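Local coordinates for calcineurin-like phosphoesterase domain-containing protein (Aquifex aeolicus, PDB 1XM7) that is of unknown function but has the fold of the calcineurin-like phosphoesterases and is therefore probably a hydrolase, at residues I31-L34 with T35-K39; N170-W173 with N174-P178. One frame throughout, in Å; residues are numbered along the deposited sequence.

Contact 1 of 2, residues I31-L34 with T35-K39; sequences IVIL and TNLLK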
loop_
_atom_site.group_PDB
_atom_site.type_symbol
_atom_site.label_atom_id
_atom_site.label_comp_id
_atom_site.label_asym_id
_atom_site.label_seq_id
_atom_site.Cartn_x
_atom_site.Cartn_y
_atom_site.Cartn_z
ATOM N N ILE A 31 -11.648 7.575 -8.735
ATOM C CA ILE A 31 -12.409 6.759 -9.669
ATOM C C ILE A 31 -11.489 5.832 -10.451
ATOM O O ILE A 31 -11.838 4.683 -10.717
ATOM C CB ILE A 31 -13.210 7.639 -10.676
ATOM C CG1 ILE A 31 -14.711 7.519 -10.420
ATOM C CG2 ILE A 31 -12.952 7.182 -12.111
ATOM C CD1 ILE A 31 -15.128 7.861 -9.028
ATOM N N VAL A 32 -10.320 6.326 -10.831
ATOM C CA VAL A 32 -9.388 5.506 -11.588
ATOM C C VAL A 32 -8.872 4.347 -10.759
ATOM O O VAL A 32 -8.790 3.221 -11.244
ATOM C CB VAL A 32 -8.203 6.334 -12.077
ATOM C CG1 VAL A 32 -7.118 5.421 -12.629
ATOM C CG2 VAL A 32 -8.680 7.320 -13.137
ATOM N N ILE A 33 -8.524 4.623 -9.508
ATOM C CA ILE A 33 -8.029 3.584 -8.608
ATOM C C ILE A 33 -9.102 2.528 -8.371
ATOM O O ILE A 33 -8.851 1.335 -8.514
ATOM C CB ILE A 33 -7.623 4.171 -7.230
ATOM C CG1 ILE A 33 -6.307 4.951 -7.349
ATOM C CG2 ILE A 33 -7.516 3.046 -6.201
ATOM C CD1 ILE A 33 -5.955 5.761 -6.098
ATOM N N LEU A 34 -10.291 2.981 -7.988
ATOM C CA LEU A 34 -11.417 2.087 -7.727
ATOM C C LEU A 34 -11.778 1.258 -8.957
ATOM O O LEU A 34 -12.223 0.116 -8.844
ATOM C CB LEU A 34 -12.631 2.899 -7.281
ATOM C CG LEU A 34 -12.457 3.609 -5.932
ATOM C CD1 LEU A 34 -13.666 4.501 -5.651
ATOM C CD2 LEU A 34 -12.276 2.566 -4.828
ATOM N N THR A 35 -11.581 1.844 -10.131
ATOM C CA THR A 35 -11.873 1.164 -11.371
ATOM C C THR A 35 -10.907 0.011 -11.560
ATOM O O THR A 35 -11.327 -1.123 -11.790
ATOM C CB THR A 35 -11.763 2.126 -12.559
ATOM O OG1 THR A 35 -12.871 3.033 -12.529
ATOM C CG2 THR A 35 -11.778 1.364 -13.874
ATOM N N ASN A 36 -9.613 0.296 -11.437
ATOM C CA ASN A 36 -8.583 -0.732 -11.610
ATOM C C ASN A 36 -8.669 -1.867 -10.608
ATOM O O ASN A 36 -8.155 -2.959 -10.851
ATOM C CB ASN A 36 -7.194 -0.098 -11.561
ATOM C CG ASN A 36 -6.869 0.685 -12.830
ATOM O OD1 ASN A 36 -6.100 1.648 -12.800
ATOM N ND2 ASN A 36 -7.446 0.265 -13.955
ATOM N N LEU A 37 -9.313 -1.609 -9.476
ATOM C CA LEU A 37 -9.476 -2.641 -8.466
ATOM C C LEU A 37 -10.702 -3.428 -8.850
ATOM O O LEU A 37 -10.756 -4.645 -8.680
ATOM C CB LEU A 37 -9.697 -2.034 -7.085
ATOM C CG LEU A 37 -8.495 -1.356 -6.441
ATOM C CD1 LEU A 37 -8.961 -0.680 -5.174
ATOM C CD2 LEU A 37 -7.390 -2.369 -6.151
ATOM N N LEU A 38 -11.687 -2.710 -9.377
ATOM C CA LEU A 38 -12.938 -3.321 -9.787
ATOM C C LEU A 38 -12.718 -4.451 -10.786
ATOM O O LEU A 38 -13.235 -5.563 -10.617
ATOM C CB LEU A 38 -13.852 -2.272 -10.418
ATOM C CG LEU A 38 -15.357 -2.485 -10.223
ATOM C CD1 LEU A 38 -16.110 -1.513 -11.119
ATOM C CD2 LEU A 38 -15.747 -3.912 -10.552
ATOM N N LYS A 39 -11.947 -4.167 -11.829
ATOM C CA LYS A 39 -11.716 -5.174 -12.844
ATOM C C LYS A 39 -10.520 -6.047 -12.578
ATOM O O LYS A 39 -9.619 -6.142 -13.399
ATOM C CB LYS A 39 -11.601 -4.523 -14.225
ATOM C CG LYS A 39 -10.765 -3.269 -14.296
ATOM C CD LYS A 39 -10.916 -2.665 -15.683
ATOM C CE LYS A 39 -10.058 -1.435 -15.875
ATOM N NZ LYS A 39 -9.995 -1.086 -17.318
#
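The flat peptide carbonyl of Ile31 is met by Thr35 from opposite faces of its plane, by the backbone N of Thr35 on one and by its hydroxyl on the other. Both belong to helix 29-38, which lies on the beta-alpha-beta connection from strand 4-7 to its parallel neighbour 46-49. Thr35 OG1 donates to Ile31 O at 2.7 Å, shorter than the 2.9 Å from Thr35 N to the same oxygen. Two donors thus grip one acceptor, tilted from its plane by 31° for the amide and 33° for the hydroxyl. The side-chain bond depends on the rotamer: OG1 sits beside the backbone N of Thr35, anti to the carbonyl carbon (chi1 -72°), which turns it back along the helix.

On the buried side the chemistry is apolar. Ile33 and Leu37 lie alongside each other, pointing the same way, with Ile33 CG2 4.1 Å from Leu37 CD1, and both rest on Ile7 of strand 4-7. Leu34 faces Tyr63 and Ile66 of helix 63-69, so the helix has packing partners in both the sheet and a neighbouring helix. The regular i to i+4 ladder runs beneath these side chains, for instance Asn36 N to Val32 O at 3.0 Å. Lys39 is the first residue to leave helical angles, yet its N still bonds to Thr35 O at 3.1 Å.

Contact 2 of 2, residues N170-W173 with N174-P178; sequences NVEW and NDYKP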
loop_
_atom_site.group_PDB
_atom_site.type_symbol
_atom_site.label_atom_id
_atom_site.label_comp_id
_atom_site.label_asym_id
_atom_site.label_seq_id
_atom_site.Cartn_x
_atom_site.Cartn_y
_atom_site.Cartn_z
ATOM N N ASN A 170 2.815 1.829 -3.822
ATOM C CA ASN A 170 2.174 3.141 -3.933
ATOM C C ASN A 170 1.557 3.318 -5.313
ATOM O O ASN A 170 2.211 3.081 -6.321
ATOM C CB ASN A 170 3.206 4.247 -3.681
ATOM C CG ASN A 170 2.598 5.644 -3.701
ATOM O OD1 ASN A 170 2.944 6.488 -2.875
ATOM N ND2 ASN A 170 1.703 5.896 -4.647
ATOM N N VAL A 171 0.301 3.746 -5.352
ATOM C CA VAL A 171 -0.408 3.941 -6.615
ATOM C C VAL A 171 0.356 4.791 -7.618
ATOM O O VAL A 171 0.396 4.469 -8.799
ATOM C CB VAL A 171 -1.793 4.586 -6.391
ATOM C CG1 VAL A 171 -2.709 3.610 -5.685
ATOM C CG2 VAL A 171 -1.652 5.864 -5.578
ATOM N N GLU A 172 0.970 5.869 -7.143
ATOM C CA GLU A 172 1.718 6.773 -8.011
ATOM C C GLU A 172 2.840 6.115 -8.820
ATOM O O GLU A 172 3.278 6.656 -9.836
ATOM C CB GLU A 172 2.302 7.930 -7.195
ATOM C CG GLU A 172 1.266 8.832 -6.560
ATOM C CD GLU A 172 1.873 10.108 -6.017
ATOM O OE1 GLU A 172 1.141 10.907 -5.411
ATOM O OE2 GLU A 172 3.085 10.322 -6.198
ATOM N N TRP A 173 3.310 4.956 -8.376
ATOM C CA TRP A 173 4.380 4.271 -9.088
ATOM C C TRP A 173 3.876 3.173 -9.994
ATOM O O TRP A 173 4.598 2.726 -10.886
ATOM C CB TRP A 173 5.375 3.649 -8.114
ATOM C CG TRP A 173 6.271 4.631 -7.450
ATOM C CD1 TRP A 173 6.258 4.993 -6.135
ATOM C CD2 TRP A 173 7.337 5.371 -8.063
ATOM N NE1 TRP A 173 7.249 5.911 -5.890
ATOM C CE2 TRP A 173 7.928 6.162 -7.055
ATOM C CE3 TRP A 173 7.848 5.443 -9.367
ATOM C CZ2 TRP A 173 9.011 7.018 -7.308
ATOM C CZ3 TRP A 173 8.921 6.293 -9.618
ATOM C CH2 TRP A 173 9.489 7.069 -8.591
ATOM N N ASN A 174 2.644 2.728 -9.772
ATOM C CA ASN A 174 2.107 1.644 -10.578
ATOM C C ASN A 174 0.890 2.017 -11.404
ATOM O O ASN A 174 0.051 1.174 -11.695
ATOM C CB ASN A 174 1.796 0.442 -9.683
ATOM C CG ASN A 174 2.864 0.220 -8.629
ATOM O OD1 ASN A 174 2.719 0.646 -7.486
ATOM N ND2 ASN A 174 3.955 -0.421 -9.017
ATOM N N ASP A 175 0.811 3.286 -11.786
ATOM C CA ASP A 175 -0.287 3.778 -12.609
ATOM C C ASP A 175 -1.648 3.464 -11.974
ATOM O O ASP A 175 -2.581 3.022 -12.644
ATOM C CB ASP A 175 -0.176 3.174 -14.026
ATOM C CG ASP A 175 -0.921 3.998 -15.086
ATOM O OD1 ASP A 175 -0.903 5.251 -15.002
ATOM O OD2 ASP A 175 -1.510 3.397 -16.018
ATOM N N TYR A 176 -1.738 3.693 -10.667
ATOM C CA TYR A 176 -2.963 3.470 -9.902
ATOM C C TYR A 176 -3.594 2.089 -10.063
ATOM O O TYR A 176 -4.807 1.961 -10.202
ATOM C CB TYR A 176 -3.980 4.572 -10.233
ATOM C CG TYR A 176 -3.412 5.957 -10.008
ATOM C CD1 TYR A 176 -2.517 6.518 -10.917
ATOM C CD2 TYR A 176 -3.692 6.666 -8.839
ATOM C CE1 TYR A 176 -1.912 7.744 -10.659
ATOM C CE2 TYR A 176 -3.088 7.892 -8.572
ATOM C CZ TYR A 176 -2.200 8.422 -9.484
ATOM O OH TYR A 176 -1.591 9.625 -9.217
ATOM N N LYS A 177 -2.754 1.060 -10.034
ATOM C CA LYS A 177 -3.204 -0.329 -10.143
ATOM C C LYS A 177 -2.586 -1.174 -9.022
ATOM O O LYS A 177 -1.416 -1.000 -8.669
ATOM C CB LYS A 177 -2.793 -0.927 -11.488
ATOM C CG LYS A 177 -3.485 -0.336 -12.690
ATOM C CD LYS A 177 -3.027 -1.034 -13.951
ATOM C CE LYS A 177 -3.553 -0.315 -15.179
ATOM N NZ LYS A 177 -2.999 -0.884 -16.447
ATOM N N PRO A 178 -3.366 -2.102 -8.448
ATOM C CA PRO A 178 -2.808 -2.928 -7.377
ATOM C C PRO A 178 -1.739 -3.790 -7.995
ATOM O O PRO A 178 -1.701 -3.956 -9.207
ATOM C CB PRO A 178 -3.994 -3.762 -6.938
ATOM C CG PRO A 178 -4.702 -3.998 -8.246
ATOM C CD PRO A 178 -4.687 -2.610 -8.863
HETATM O O HOH W 1 2.390 5.608 -12.139
#
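Val171 and Tyr176 cross at about a right angle, Val171 CB lying 3.7 Å from Tyr176 CD2. Val171 opens the 3-10 turn 171-173, and Tyr176 folds back against it in the loop from strand 166-168 of one sheet of the phosphoesterase fold to strand 179-180 of the other. Val171 CG2, held between its own backbone N and carbonyl carbon, comes within 3.9 Å of Tyr176 CE2. Over one ring face, 4.1 Å above the plane and toward the rim, is Val171 O. That oxygen accepts two bonds from opposite faces of its carbonyl: Tyr176 N at 2.9 Å, and Asn174 N, which stands 61° out of the plane.

Glu172 runs beside Tyr176 in the same direction, but its carboxylate is engaged by Arg25 in a salt bridge and by Trp150 N. Phe26 meets the tyrosine ring edge-to-face. With an alanine in place of Tyr176, Val171 and Phe26 would probably both lose their aromatic partner, leaving a gap beside the turn.

The Tyr176 N bond, i+5 to i, resembles the outer bond of a Schellman motif, but a water replaces the direct inner one, donating to Glu172 O (2.7 Å) and accepting from Asp175 N (2.8 Å).

Contact 1 is regular helix, its centre about 15 Å from that of the chain; contact 2 is an irregular loop turn nearer the middle, about 9 Å out. The two centres are about 11 Å apart, and their buried sides meet: Ile33 CG1 packs 3.5 Å from Tyr176 CD2, and Leu37 CD2 lies 3.8 Å from Pro178 CB. Each mixes buried and exposed residues, and each has a carbonyl gripped by two donors. In 31-39 both donors belong to one threonine, supplementing a helical ladder; in 170-178 both are backbone amides, and a water completes the turn. Strand 4-7 joins them further, Ile7 touching Ile33, Leu37 and Val171.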